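Local atomic coordinates of uncharacterized protein (Staphylococcus aureus subsp. aureus, PDB entry 4H0A), a protein that is of unknown function but belongs to the CAP superfamily of cysteine-rich secretory proteins, joining a CAP domain to a CAP-associated N-terminal region. Residues Gly42-Lys47 and Ser79-Ser84; Val102-Ile107 and Ile148-Ile153; Ser159-Lys164 and Ile294-Leu299; Ala272-Tyr277 and His287-Ser292. All coordinates share one frame; numbering follows the deposited sequence. Where two conformers were deposited one is given.

Interaction 1. Residues Gly42-Lys47 and Ser79-Ser84; sequences GTWVGK and SYYIVS. With EDO (1,2-ethanediol), chain E.
Trp44 and Tyr81 meet in an oblique aromatic pair that is neither a parallel stack nor a T: the six-membered ring of Trp44 and the Tyr81 ring have their centroids 5.0 Å apart and their planes inclined at 56°. The outer corner of the indole does the touching. Trp44 CH2 comes over one face of the tyrosine ring, displaced toward its rim, and reaches Tyr81 CE1 at 3.6 Å, while Trp44 CZ3 lies 3.8 Å from Tyr81 CD1. With CG anti to the carbonyl carbon (chi1 -54°), Trp44 swings its benzo edge across the tyrosine, the two side chains crossing at about a right angle. Tyr81 and Val83 are alternate residues of strand 79-86, an inner strand of the seven-stranded antiparallel sheet of the CAP-associated N-terminal region, and both point toward the loop that carries Trp44. Val83 CG2 sits at the indole edge, near its plane, 4.5 Å from Trp44 CZ3. Broad aromatic rings and a branched valine suit this buried face, and Phe56 of helix 50-56 meets both rings. Trp44 itself opens a type II turn, closed by Lys47 N to Trp44 O at 3.0 Å; Gly46 takes the positive phi that such a turn favours. Near the start of 79-84, a 1,2-ethanediol, probably from the crystallisation liquor, lies at the Tyr81 ring edge, its O2 weakly hydrogen-bonded at 3.3 Å to Ser79 OG, which also pairs with Asp76.

Interaction 2. Residues Val102-Ile107 and Ile148-Ile153; sequences VSPLKI and IKYGDI
The Tyr150 ring is covered on both faces: Pro104 CD lies 3.9 Å above one, displaced toward the rim, and Ile148 CG2, from two residues earlier on the same strand, lies 3.5 Å from the plane on the opposite face. Tyr150 ends strand 145-150, the outermost strand at one side of the seven-stranded antiparallel sheet of the CAP-associated N-terminal region, and the loop after strand 89-96 brings Pro104 to it. The proline contact is a CH-pi interaction, with Pro104 CD 20° off the ring normal. Pro104 CG, nearer the hydroxyl end, approaches Tyr150 CE1 to 3.5 Å. A pyrrolidine suits this place because its CD methylene, polarised by the adjoining amide nitrogen, can offer a C-H bond to the pi cloud. The peptide bond before Pro104 is cis, which folds the loop sharply; Leu105 N to Val102 O, 2.9 Å, ties the bend together. A type II' turn runs from Tyr150 to Ile153, with Gly151 at the positive phi (64°) that favours glycine, and paired backbone bonds between Tyr150 and Ile153 make it the end of a hairpin. Leu105 extends the apolar contact inward, where its side chain also packs on Val157 and Val169 of the sheet. With CG anti to its carbonyl carbon, chi1 -55°, the leucine points its branched end toward the phenol, and Leu105 CD2 lies 3.9 Å from Tyr150 OH.

Interaction 3. Residues Ser159-Lys164 and Ile294-Leu299; sequences SDQQSK and IHRSRL
Charge pairing between Asp160 and Arg296 is loose: Asp160 OD1 and Arg296 NH1 form a long salt bridge of 3.7 Å. The carboxylate oxygen lies at the guanidinium edge, but the two planes stand 82° apart, so no two-pronged bridge forms. In the conformer given, one of two, Arg296 leaves the helix with CG anti to the backbone N (chi1 -170°) and bends at chi2 and chi3 to carry the guanidinium to the loop; the contacts hold for this copy. Packing adds contacts of similar length. Gln162 CG sits over the centre of one guanidinium face, 3.6 Å from Arg296 CZ, and Gln161 CB lies in the guanidinium plane at its edge, 3.9 Å from Arg296 NH1. The methylenes of Gln162 suit the face of a flat cation, while Gln161 borders it. Hydrogen bonds inside 159-164 fix the carboxylate. Asp160 OD2 accepts from Ser163 OG at 2.7 Å and from Ser163 N at 2.9 Å, the two donors coming from opposite faces of the carboxylate plane. Lys220 makes a salt bridge to the same oxygen, which probably helps to keep Asp160 ionised. Aspartate is apt here, short enough to fold back on its own loop while OD1 faces the arginine. The aspartate-to-Ser163 N bond is an Asx motif, set in the connection between antiparallel strands 153-159 and 166-172, which here meets helix 293-299 of the CAP domain.

Interaction 4. Residues Ala272-Tyr277 and His287-Ser292; sequences AQNVGY and HSWMNS
Strand 270-277 runs past the last turn of helix 282-290, with Asn274 and Trp289 the nearest residues of the two backbones, their CA atoms 7.6 Å apart. The helix gives way to non-helical angles at Asn291, and Ser292 is the N-cap of the next helix. Trp289 spans the gap. Its indole, set with CG anti to the carbonyl carbon (chi1 -71°), lies against the strand so that Asn274 CB stands almost squarely over the six-membered ring, a CH-pi contact 3.4 Å from the centroid and 3° off its normal. At the edge of the same indole, Trp289 NE1 donates a weak, bent hydrogen bond of 3.1 Å to Val275 O (144° at the hydrogen). Helix and sheet are thereby joined in the CAP domain, whose alpha-beta-alpha sandwich has helices packed on a central sheet. Glycine suits position 276, as a beta carbon there would point at the indole edge. The Asn274 amide, steeply inclined to the indole plane, has its ND2 hydrogen-bonded to His295 O, so one short polar residue packs on the ring and reaches the following helix. Asn291 ND2 turns back to His287 O at 2.7 Å, where helix 282-290 ends.

Interactions 1 and 2 both bring a loop to the same seven-stranded sheet and touch each other: their centres are 12 Å apart, and Ile153 CD1 packs at 3.4 Å from Gly42 O. Interactions 3 and 4 form a second pair, with centres 10 Å apart, joined through helices 282-290 and 293-299, which follow each other in the chain; along the chain, interaction 4 is nested within the loop that interaction 3 closes. Interaction 3 links the CAP-associated region to the CAP domain. Interactions 1 and 4, centred 25 Å apart, lie on opposite sides of the chain's centre. The 1,2-ethanediol belongs to interaction 1 and gives no evidence of a natural ligand.

Interaction 1. Residues Gly42-Lys47 and Ser79-Ser84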
loop_
_atom_site.group_PDB
_atom_site.type_symbol
_atom_site.label_atom_id
_atom_site.label_comp_id
_atom_site.label_asym_id
_atom_site.label_seq_id
_atom_site.Cartn_x
_atom_site.Cartn_y
_atom_site.Cartn_z
ATOM N N GLY A 42 -12.786 -4.356 -10.077
ATOM C CA GLY A 42 -13.729 -4.884 -9.098
ATOM C C GLY A 42 -14.383 -6.191 -9.525
ATOM O O GLY A 42 -14.682 -7.039 -8.675
ATOM N N THR A 43 -14.557 -6.403 -10.852
ATOM C CA THR A 43 -15.132 -7.651 -11.380
ATOM C C THR A 43 -14.108 -8.806 -11.346
ATOM O O THR A 43 -14.507 -9.945 -11.561
ATOM C CB THR A 43 -15.653 -7.476 -12.822
ATOM O OG1 THR A 43 -14.555 -7.222 -13.711
ATOM C CG2 THR A 43 -16.724 -6.384 -12.942
ATOM N N TRP A 44 -12.804 -8.528 -11.117
ATOM C CA TRP A 44 -11.786 -9.583 -11.072
ATOM C C TRP A 44 -11.857 -10.361 -9.762
ATOM O O TRP A 44 -11.488 -11.523 -9.748
ATOM C CB TRP A 44 -10.358 -9.024 -11.236
ATOM C CG TRP A 44 -10.121 -8.170 -12.452
ATOM C CD1 TRP A 44 -10.967 -7.964 -13.504
ATOM C CD2 TRP A 44 -8.917 -7.460 -12.762
ATOM N NE1 TRP A 44 -10.380 -7.126 -14.424
ATOM C CE2 TRP A 44 -9.105 -6.836 -14.012
ATOM C CE3 TRP A 44 -7.689 -7.299 -12.104
ATOM C CZ2 TRP A 44 -8.134 -6.013 -14.586
ATOM C CZ3 TRP A 44 -6.709 -6.523 -12.697
ATOM C CH2 TRP A 44 -6.946 -5.872 -13.910
ATOM N N VAL A 45 -12.331 -9.734 -8.665
ATOM C CA VAL A 45 -12.388 -10.411 -7.366
ATOM C C VAL A 45 -13.354 -11.596 -7.472
ATOM O O VAL A 45 -14.478 -11.433 -7.947
ATOM C CB VAL A 45 -12.759 -9.434 -6.221
ATOM C CG1 VAL A 45 -12.913 -10.176 -4.888
ATOM C CG2 VAL A 45 -11.712 -8.321 -6.098
ATOM N N GLY A 46 -12.876 -12.777 -7.084
ATOM C CA GLY A 46 -13.644 -14.017 -7.154
ATOM C C GLY A 46 -13.341 -14.850 -8.382
ATOM O O GLY A 46 -13.724 -16.018 -8.419
ATOM N N LYS A 47 -12.651 -14.284 -9.396
ATOM C CA LYS A 47 -12.297 -15.033 -10.607
ATOM C C LYS A 47 -10.975 -15.746 -10.430
ATOM O O LYS A 47 -10.189 -15.395 -9.548
ATOM C CB LYS A 47 -12.210 -14.109 -11.825
ATOM C CG LYS A 47 -13.536 -13.482 -12.210
ATOM C CD LYS A 47 -13.415 -12.733 -13.529
ATOM C CE LYS A 47 -14.748 -12.285 -14.070
ATOM N NZ LYS A 47 -14.585 -11.353 -15.215
ATOM N N SER A 79 -0.488 1.446 -16.192
ATOM C CA SER A 79 -1.232 0.736 -15.161
ATOM C C SER A 79 -0.318 -0.011 -14.217
ATOM O O SER A 79 0.810 -0.356 -14.573
ATOM C CB SER A 79 -2.202 -0.245 -15.806
ATOM O OG SER A 79 -1.507 -1.200 -16.594
ATOM N N TYR A 80 -0.824 -0.256 -13.003
ATOM C CA TYR A 80 -0.097 -0.981 -11.978
ATOM C C TYR A 80 -1.086 -1.756 -11.139
ATOM O O TYR A 80 -1.992 -1.146 -10.568
ATOM C CB TYR A 80 0.715 0.003 -11.125
ATOM C CG TYR A 80 1.550 -0.698 -10.078
ATOM C CD1 TYR A 80 2.786 -1.253 -10.401
ATOM C CD2 TYR A 80 1.066 -0.892 -8.787
ATOM C CE1 TYR A 80 3.528 -1.964 -9.463
ATOM C CE2 TYR A 80 1.810 -1.587 -7.832
ATOM C CZ TYR A 80 3.039 -2.124 -8.176
ATOM O OH TYR A 80 3.779 -2.780 -7.221
ATOM N N TYR A 81 -0.933 -3.090 -11.065
ATOM C CA TYR A 81 -1.826 -3.945 -10.289
ATOM C C TYR A 81 -1.068 -4.889 -9.370
ATOM O O TYR A 81 -0.135 -5.550 -9.836
ATOM C CB TYR A 81 -2.682 -4.816 -11.226
ATOM C CG TYR A 81 -3.387 -4.074 -12.333
ATOM C CD1 TYR A 81 -4.583 -3.401 -12.097
ATOM C CD2 TYR A 81 -2.904 -4.106 -13.637
ATOM C CE1 TYR A 81 -5.268 -2.765 -13.130
ATOM C CE2 TYR A 81 -3.589 -3.484 -14.676
ATOM C CZ TYR A 81 -4.771 -2.810 -14.418
ATOM O OH TYR A 81 -5.479 -2.202 -15.432
ATOM N N ILE A 82 -1.476 -4.981 -8.098
ATOM C CA ILE A 82 -1.007 -6.002 -7.162
ATOM C C ILE A 82 -2.234 -6.859 -6.935
ATOM O O ILE A 82 -3.197 -6.397 -6.311
ATOM C CB ILE A 82 -0.377 -5.514 -5.832
ATOM C CG1 ILE A 82 0.814 -4.573 -6.089
ATOM C CG2 ILE A 82 0.060 -6.760 -4.988
ATOM C CD1 ILE A 82 1.290 -3.813 -4.822
ATOM N N VAL A 83 -2.224 -8.079 -7.483
ATOM C CA VAL A 83 -3.355 -9.002 -7.416
ATOM C C VAL A 83 -3.039 -10.102 -6.415
ATOM O O VAL A 83 -2.087 -10.839 -6.641
ATOM C CB VAL A 83 -3.626 -9.580 -8.832
ATOM C CG1 VAL A 83 -4.801 -10.552 -8.813
ATOM C CG2 VAL A 83 -3.848 -8.455 -9.853
ATOM N N SER A 84 -3.836 -10.237 -5.342
ATOM C CA SER A 84 -3.632 -11.301 -4.347
ATOM C C SER A 84 -4.582 -12.438 -4.610
ATOM O O SER A 84 -5.752 -12.192 -4.914
ATOM C CB SER A 84 -3.848 -10.782 -2.929
ATOM O OG SER A 84 -3.159 -9.563 -2.724
HETATM C C1 EDO E . -0.205 -5.330 -18.519
HETATM O O1 EDO E . 0.920 -5.899 -17.889
HETATM C C2 EDO E . -1.149 -4.766 -17.450
HETATM O O2 EDO E . -2.186 -4.061 -18.111
#

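Interaction 2. Residues Val102-Ile107 and Ile148-Ile153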
loop_
_atom_site.group_PDB
_atom_site.type_symbol
_atom_site.label_atom_id
_atom_site.label_comp_id
_atom_site.label_asym_id
_atom_site.label_seq_id
_atom_site.Cartn_x
_atom_site.Cartn_y
_atom_site.Cartn_z
ATOM N N VAL A 102 -11.277 1.362 -12.383
ATOM C CA VAL A 102 -11.634 1.093 -10.981
ATOM C C VAL A 102 -13.107 1.508 -10.763
ATOM O O VAL A 102 -13.468 1.976 -9.679
ATOM C CB VAL A 102 -10.654 1.776 -9.976
ATOM C CG1 VAL A 102 -9.309 1.047 -9.956
ATOM C CG2 VAL A 102 -10.459 3.267 -10.274
ATOM N N SER A 103 -13.977 1.266 -11.784
ATOM C CA SER A 103 -15.398 1.625 -11.726
ATOM C C SER A 103 -16.059 1.046 -10.468
ATOM O O SER A 103 -15.684 -0.045 -10.041
ATOM C CB SER A 103 -16.138 1.140 -12.967
ATOM O OG SER A 103 -15.684 1.828 -14.117
ATOM N N PRO A 104 -16.975 1.783 -9.809
ATOM C CA PRO A 104 -17.555 3.085 -10.201
ATOM C C PRO A 104 -16.666 4.297 -9.914
ATOM O O PRO A 104 -17.080 5.423 -10.180
ATOM C CB PRO A 104 -18.839 3.144 -9.362
ATOM C CG PRO A 104 -18.495 2.400 -8.117
ATOM C CD PRO A 104 -17.605 1.262 -8.580
ATOM N N LEU A 105 -15.443 4.076 -9.410
ATOM C CA LEU A 105 -14.521 5.162 -9.106
ATOM C C LEU A 105 -13.644 5.467 -10.319
ATOM O O LEU A 105 -13.719 4.766 -11.328
ATOM C CB LEU A 105 -13.663 4.772 -7.892
ATOM C CG LEU A 105 -14.512 4.366 -6.666
ATOM C CD1 LEU A 105 -13.774 3.479 -5.773
ATOM C CD2 LEU A 105 -15.023 5.578 -5.932
ATOM N N LYS A 106 -12.856 6.543 -10.235
ATOM C CA LYS A 106 -11.902 6.920 -11.274
ATOM C C LYS A 106 -10.682 7.518 -10.630
ATOM O O LYS A 106 -10.822 8.420 -9.809
ATOM C CB LYS A 106 -12.499 7.930 -12.277
ATOM C CG LYS A 106 -13.620 7.380 -13.139
ATOM C CD LYS A 106 -14.146 8.412 -14.131
ATOM C CE LYS A 106 -15.461 8.004 -14.757
ATOM N NZ LYS A 106 -15.331 6.793 -15.614
ATOM N N ILE A 107 -9.484 7.077 -11.031
ATOM C CA ILE A 107 -8.246 7.672 -10.524
ATOM C C ILE A 107 -8.248 9.151 -10.936
ATOM O O ILE A 107 -8.512 9.454 -12.098
ATOM C CB ILE A 107 -6.975 6.936 -11.065
ATOM C CG1 ILE A 107 -6.941 5.424 -10.680
ATOM C CG2 ILE A 107 -5.696 7.653 -10.612
ATOM C CD1 ILE A 107 -7.123 5.112 -9.253
ATOM N N ILE A 148 -15.737 1.018 1.295
ATOM C CA ILE A 148 -17.067 1.014 0.671
ATOM C C ILE A 148 -17.459 -0.406 0.351
ATOM O O ILE A 148 -16.637 -1.136 -0.189
ATOM C CB ILE A 148 -17.095 1.892 -0.617
ATOM C CG1 ILE A 148 -16.510 3.303 -0.358
ATOM C CG2 ILE A 148 -18.529 1.992 -1.166
ATOM C CD1 ILE A 148 -16.326 4.174 -1.593
ATOM N N LYS A 149 -18.718 -0.794 0.633
ATOM C CA LYS A 149 -19.187 -2.131 0.292
ATOM C C LYS A 149 -19.887 -2.050 -1.061
ATOM O O LYS A 149 -20.819 -1.268 -1.213
ATOM C CB LYS A 149 -20.125 -2.683 1.378
ATOM C CG LYS A 149 -20.437 -4.166 1.212
ATOM C CD LYS A 149 -21.234 -4.721 2.390
ATOM C CE LYS A 149 -21.612 -6.171 2.191
ATOM N NZ LYS A 149 -22.240 -6.755 3.405
ATOM N N TYR A 150 -19.399 -2.809 -2.053
ATOM C CA TYR A 150 -19.981 -2.900 -3.396
ATOM C C TYR A 150 -20.448 -4.322 -3.579
ATOM O O TYR A 150 -19.617 -5.218 -3.748
ATOM C CB TYR A 150 -18.953 -2.526 -4.475
ATOM C CG TYR A 150 -18.612 -1.054 -4.506
ATOM C CD1 TYR A 150 -19.557 -0.107 -4.884
ATOM C CD2 TYR A 150 -17.333 -0.610 -4.199
ATOM C CE1 TYR A 150 -19.251 1.249 -4.913
ATOM C CE2 TYR A 150 -17.008 0.742 -4.250
ATOM C CZ TYR A 150 -17.966 1.668 -4.621
ATOM O OH TYR A 150 -17.654 3.006 -4.667
ATOM N N GLY A 151 -21.754 -4.543 -3.491
ATOM C CA GLY A 151 -22.296 -5.891 -3.564
ATOM C C GLY A 151 -21.796 -6.684 -2.373
ATOM O O GLY A 151 -21.934 -6.216 -1.241
ATOM N N ASP A 152 -21.146 -7.837 -2.625
ATOM C CA ASP A 152 -20.579 -8.704 -1.576
ATOM C C ASP A 152 -19.074 -8.441 -1.347
ATOM O O ASP A 152 -18.468 -9.132 -0.526
ATOM C CB ASP A 152 -20.779 -10.194 -1.932
ATOM N N ILE A 153 -18.462 -7.461 -2.053
ATOM C CA ILE A 153 -17.031 -7.172 -1.876
ATOM C C ILE A 153 -16.854 -5.751 -1.357
ATOM O O ILE A 153 -17.835 -5.005 -1.218
ATOM C CB ILE A 153 -16.214 -7.430 -3.175
ATOM C CG1 ILE A 153 -16.661 -6.531 -4.355
ATOM C CG2 ILE A 153 -16.305 -8.907 -3.547
ATOM C CD1 ILE A 153 -15.610 -6.440 -5.467
#

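Interaction 3. Residues Ser159-Lys164 and Ile294-Leu299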
loop_
_atom_site.group_PDB
_atom_site.type_symbol
_atom_site.label_atom_id
_atom_site.label_comp_id
_atom_site.label_asym_id
_atom_site.label_seq_id
_atom_site.Cartn_x
_atom_site.Cartn_y
_atom_site.Cartn_z
ATOM N N SER A 159 -7.240 8.470 -0.955
ATOM C CA SER A 159 -7.252 9.860 -1.426
ATOM C C SER A 159 -6.137 10.639 -0.814
ATOM O O SER A 159 -5.629 10.292 0.253
ATOM C CB SER A 159 -8.563 10.565 -1.096
ATOM O OG SER A 159 -9.688 9.867 -1.600
ATOM N N ASP A 160 -5.808 11.745 -1.468
ATOM C CA ASP A 160 -4.756 12.640 -1.035
ATOM C C ASP A 160 -5.342 13.636 -0.030
ATOM O O ASP A 160 -6.408 14.193 -0.276
ATOM C CB ASP A 160 -4.196 13.350 -2.272
ATOM C CG ASP A 160 -2.831 13.979 -2.106
ATOM O OD1 ASP A 160 -1.929 13.302 -1.586
ATOM O OD2 ASP A 160 -2.659 15.143 -2.528
ATOM N N GLN A 161 -4.658 13.864 1.094
ATOM C CA GLN A 161 -5.137 14.807 2.109
ATOM C C GLN A 161 -5.004 16.262 1.594
ATOM O O GLN A 161 -5.758 17.127 2.026
ATOM C CB GLN A 161 -4.360 14.613 3.430
ATOM C CG GLN A 161 -5.171 14.888 4.690
ATOM C CD GLN A 161 -4.403 14.458 5.922
ATOM O OE1 GLN A 161 -3.251 14.860 6.128
ATOM N NE2 GLN A 161 -5.008 13.631 6.772
ATOM N N GLN A 162 -4.062 16.511 0.651
ATOM C CA GLN A 162 -3.823 17.833 0.068
ATOM C C GLN A 162 -4.710 18.088 -1.149
ATOM O O GLN A 162 -5.455 19.062 -1.146
ATOM C CB GLN A 162 -2.344 17.999 -0.333
ATOM C CG GLN A 162 -1.474 18.551 0.791
ATOM C CD GLN A 162 -1.652 20.035 0.972
ATOM O OE1 GLN A 162 -2.230 20.498 1.961
ATOM N NE2 GLN A 162 -1.177 20.815 0.012
ATOM N N SER A 163 -4.610 17.258 -2.202
ATOM C CA SER A 163 -5.409 17.468 -3.419
ATOM C C SER A 163 -6.852 16.958 -3.290
ATOM O O SER A 163 -7.698 17.412 -4.052
ATOM C CB SER A 163 -4.747 16.817 -4.631
ATOM O OG SER A 163 -4.571 15.420 -4.478
ATOM N N LYS A 164 -7.138 16.039 -2.345
ATOM C CA LYS A 164 -8.469 15.458 -2.140
ATOM C C LYS A 164 -8.948 14.697 -3.394
ATOM O O LYS A 164 -10.147 14.610 -3.640
ATOM C CB LYS A 164 -9.484 16.529 -1.687
ATOM C CG LYS A 164 -8.981 17.334 -0.494
ATOM C CD LYS A 164 -10.110 17.946 0.323
ATOM C CE LYS A 164 -9.596 18.712 1.516
ATOM N NZ LYS A 164 -10.700 19.131 2.423
ATOM N N ILE A 294 5.049 15.705 6.627
ATOM C CA ILE A 294 6.503 15.542 6.618
ATOM C C ILE A 294 6.889 14.307 5.758
ATOM O O ILE A 294 7.791 14.415 4.925
ATOM C CB ILE A 294 7.062 15.443 8.067
ATOM C CG1 ILE A 294 6.748 16.716 8.911
ATOM C CG2 ILE A 294 8.559 15.159 8.061
ATOM C CD1 ILE A 294 7.338 18.053 8.396
ATOM N N HIS A 295 6.218 13.157 5.941
ATOM C CA HIS A 295 6.513 11.960 5.139
ATOM C C HIS A 295 6.062 12.154 3.673
ATOM O O HIS A 295 6.790 11.750 2.768
ATOM C CB HIS A 295 5.864 10.709 5.746
ATOM C CG HIS A 295 6.400 10.344 7.098
ATOM N ND1 HIS A 295 6.232 11.176 8.189
ATOM C CD2 HIS A 295 7.048 9.225 7.499
ATOM C CE1 HIS A 295 6.796 10.550 9.213
ATOM N NE2 HIS A 295 7.292 9.368 8.845
ATOM N N ARG A 296 4.880 12.780 3.451
ATOM C CA ARG A 296 4.355 13.050 2.106
ATOM C C ARG A 296 5.325 13.926 1.312
ATOM O O ARG A 296 5.587 13.631 0.148
ATOM C CB ARG A 296 2.988 13.750 2.193
ATOM C CG ARG A 296 2.235 13.865 0.856
ATOM C CD ARG A 296 1.678 15.261 0.591
ATOM N NE ARG A 296 1.100 15.886 1.785
ATOM C CZ ARG A 296 -0.101 15.622 2.297
ATOM N NH1 ARG A 296 -0.899 14.727 1.720
ATOM N NH2 ARG A 296 -0.515 16.252 3.389
ATOM N N SER A 297 5.837 15.012 1.931
ATOM C CA SER A 297 6.777 15.935 1.276
ATOM C C SER A 297 8.056 15.223 0.823
ATOM O O SER A 297 8.599 15.585 -0.215
ATOM C CB SER A 297 7.114 17.128 2.177
ATOM O OG SER A 297 7.955 16.803 3.272
ATOM N N ARG A 298 8.507 14.190 1.557
ATOM C CA ARG A 298 9.691 13.420 1.162
ATOM C C ARG A 298 9.378 12.517 -0.036
ATOM O O ARG A 298 10.163 12.488 -0.984
ATOM C CB ARG A 298 10.228 12.576 2.331
ATOM C CG ARG A 298 10.873 13.420 3.425
ATOM C CD ARG A 298 10.827 12.725 4.767
ATOM N NE ARG A 298 11.362 13.555 5.844
ATOM C CZ ARG A 298 11.258 13.279 7.143
ATOM N NH1 ARG A 298 10.625 12.178 7.552
ATOM N NH2 ARG A 298 11.765 14.110 8.047
ATOM N N LEU A 299 8.243 11.784 0.001
ATOM C CA LEU A 299 7.835 10.910 -1.115
ATOM C C LEU A 299 7.674 11.691 -2.415
ATOM O O LEU A 299 8.078 11.214 -3.469
ATOM C CB LEU A 299 6.495 10.208 -0.823
ATOM C CG LEU A 299 6.494 9.006 0.106
ATOM C CD1 LEU A 299 5.076 8.647 0.494
ATOM C CD2 LEU A 299 7.160 7.808 -0.536
#

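Interaction 4. Residues Ala272-Tyr277 and His287-Ser292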
loop_
_atom_site.group_PDB
_atom_site.type_symbol
_atom_site.label_atom_id
_atom_site.label_comp_id
_atom_site.label_asym_id
_atom_site.label_seq_id
_atom_site.Cartn_x
_atom_site.Cartn_y
_atom_site.Cartn_z
ATOM N N ALA A 272 16.795 12.309 3.473
ATOM C CA ALA A 272 15.726 12.166 4.462
ATOM C C ALA A 272 15.313 10.711 4.558
ATOM O O ALA A 272 15.797 9.889 3.778
ATOM C CB ALA A 272 14.542 13.037 4.087
ATOM N N GLN A 273 14.436 10.381 5.515
ATOM C CA GLN A 273 14.018 9.003 5.725
ATOM C C GLN A 273 12.578 8.910 6.200
ATOM O O GLN A 273 12.175 9.660 7.085
ATOM C CB GLN A 273 14.939 8.358 6.768
ATOM C CG GLN A 273 14.674 6.880 7.038
ATOM C CD GLN A 273 15.606 6.304 8.075
ATOM O OE1 GLN A 273 16.430 6.999 8.684
ATOM N NE2 GLN A 273 15.471 5.011 8.316
ATOM N N ASN A 274 11.830 7.946 5.644
ATOM C CA ASN A 274 10.469 7.634 6.055
ATOM C C ASN A 274 10.504 6.273 6.693
ATOM O O ASN A 274 11.159 5.376 6.158
ATOM C CB ASN A 274 9.506 7.665 4.870
ATOM C CG ASN A 274 9.068 9.041 4.464
ATOM O OD1 ASN A 274 9.510 10.038 5.016
ATOM N ND2 ASN A 274 8.218 9.130 3.456
ATOM N N VAL A 275 9.841 6.114 7.843
ATOM C CA VAL A 275 9.806 4.845 8.568
ATOM C C VAL A 275 8.363 4.536 8.970
ATOM O O VAL A 275 7.578 5.457 9.201
ATOM C CB VAL A 275 10.744 4.860 9.813
ATOM C CG1 VAL A 275 10.775 3.497 10.500
ATOM C CG2 VAL A 275 12.156 5.292 9.434
ATOM N N GLY A 276 8.040 3.248 9.039
ATOM C CA GLY A 276 6.733 2.752 9.451
ATOM C C GLY A 276 6.864 1.493 10.284
ATOM O O GLY A 276 7.741 0.677 9.996
ATOM N N TYR A 277 6.005 1.322 11.321
ATOM C CA TYR A 277 6.030 0.151 12.213
ATOM C C TYR A 277 4.691 -0.621 12.230
ATOM O O TYR A 277 3.621 -0.022 12.203
ATOM C CB TYR A 277 6.385 0.589 13.650
ATOM C CG TYR A 277 6.370 -0.551 14.650
ATOM C CD1 TYR A 277 7.203 -1.653 14.491
ATOM C CD2 TYR A 277 5.483 -0.556 15.722
ATOM C CE1 TYR A 277 7.169 -2.725 15.384
ATOM C CE2 TYR A 277 5.446 -1.617 16.627
ATOM C CZ TYR A 277 6.289 -2.705 16.451
ATOM O OH TYR A 277 6.277 -3.768 17.328
ATOM N N HIS A 287 -0.376 4.893 2.413
ATOM C CA HIS A 287 -1.472 5.764 2.840
ATOM C C HIS A 287 -1.078 6.561 4.101
ATOM O O HIS A 287 -1.387 7.752 4.179
ATOM C CB HIS A 287 -2.759 4.955 3.104
ATOM C CG HIS A 287 -3.807 5.740 3.832
ATOM N ND1 HIS A 287 -3.971 5.623 5.199
ATOM C CD2 HIS A 287 -4.644 6.699 3.373
ATOM C CE1 HIS A 287 -4.926 6.476 5.522
ATOM N NE2 HIS A 287 -5.354 7.153 4.457
ATOM N N SER A 288 -0.421 5.912 5.083
ATOM C CA SER A 288 -0.020 6.596 6.314
ATOM C C SER A 288 1.064 7.638 6.039
ATOM O O SER A 288 0.994 8.728 6.599
ATOM C CB SER A 288 0.444 5.601 7.371
ATOM O OG SER A 288 -0.652 4.807 7.792
ATOM N N TRP A 289 2.021 7.345 5.136
ATOM C CA TRP A 289 3.051 8.332 4.776
ATOM C C TRP A 289 2.441 9.481 3.960
ATOM O O TRP A 289 2.760 10.642 4.219
ATOM C CB TRP A 289 4.205 7.674 4.001
ATOM C CG TRP A 289 5.081 6.786 4.835
ATOM C CD1 TRP A 289 4.976 6.540 6.173
ATOM C CD2 TRP A 289 6.175 5.990 4.367
ATOM N NE1 TRP A 289 5.962 5.674 6.573
ATOM C CE2 TRP A 289 6.686 5.284 5.478
ATOM C CE3 TRP A 289 6.775 5.801 3.115
ATOM C CZ2 TRP A 289 7.796 4.437 5.379
ATOM C CZ3 TRP A 289 7.880 4.969 3.021
ATOM C CH2 TRP A 289 8.376 4.297 4.142
HETATM N N MSE A 290 1.533 9.169 3.020
HETATM C CA MSE A 290 0.862 10.187 2.196
HETATM C C MSE A 290 -0.024 11.128 3.047
HETATM O O MSE A 290 -0.278 12.251 2.618
HETATM C CB MSE A 290 -0.022 9.527 1.108
HETATM C CG MSE A 290 0.748 8.817 -0.031
HETATM SE SE MSE A 290 1.704 10.018 -1.189
HETATM C CE MSE A 290 0.266 11.123 -1.843
ATOM N N ASN A 291 -0.497 10.679 4.238
ATOM C CA ASN A 291 -1.366 11.494 5.104
ATOM C C ASN A 291 -0.597 12.124 6.283
ATOM O O ASN A 291 -1.211 12.637 7.219
ATOM C CB ASN A 291 -2.555 10.664 5.573
ATOM C CG ASN A 291 -3.542 10.462 4.450
ATOM O OD1 ASN A 291 -4.568 11.121 4.394
ATOM N ND2 ASN A 291 -3.234 9.607 3.484
ATOM N N SER A 292 0.743 12.160 6.183
ATOM C CA SER A 292 1.640 12.832 7.113
ATOM C C SER A 292 2.432 13.822 6.275
ATOM O O SER A 292 3.186 13.386 5.407
ATOM C CB SER A 292 2.539 11.821 7.815
ATOM O OG SER A 292 3.610 12.462 8.488
#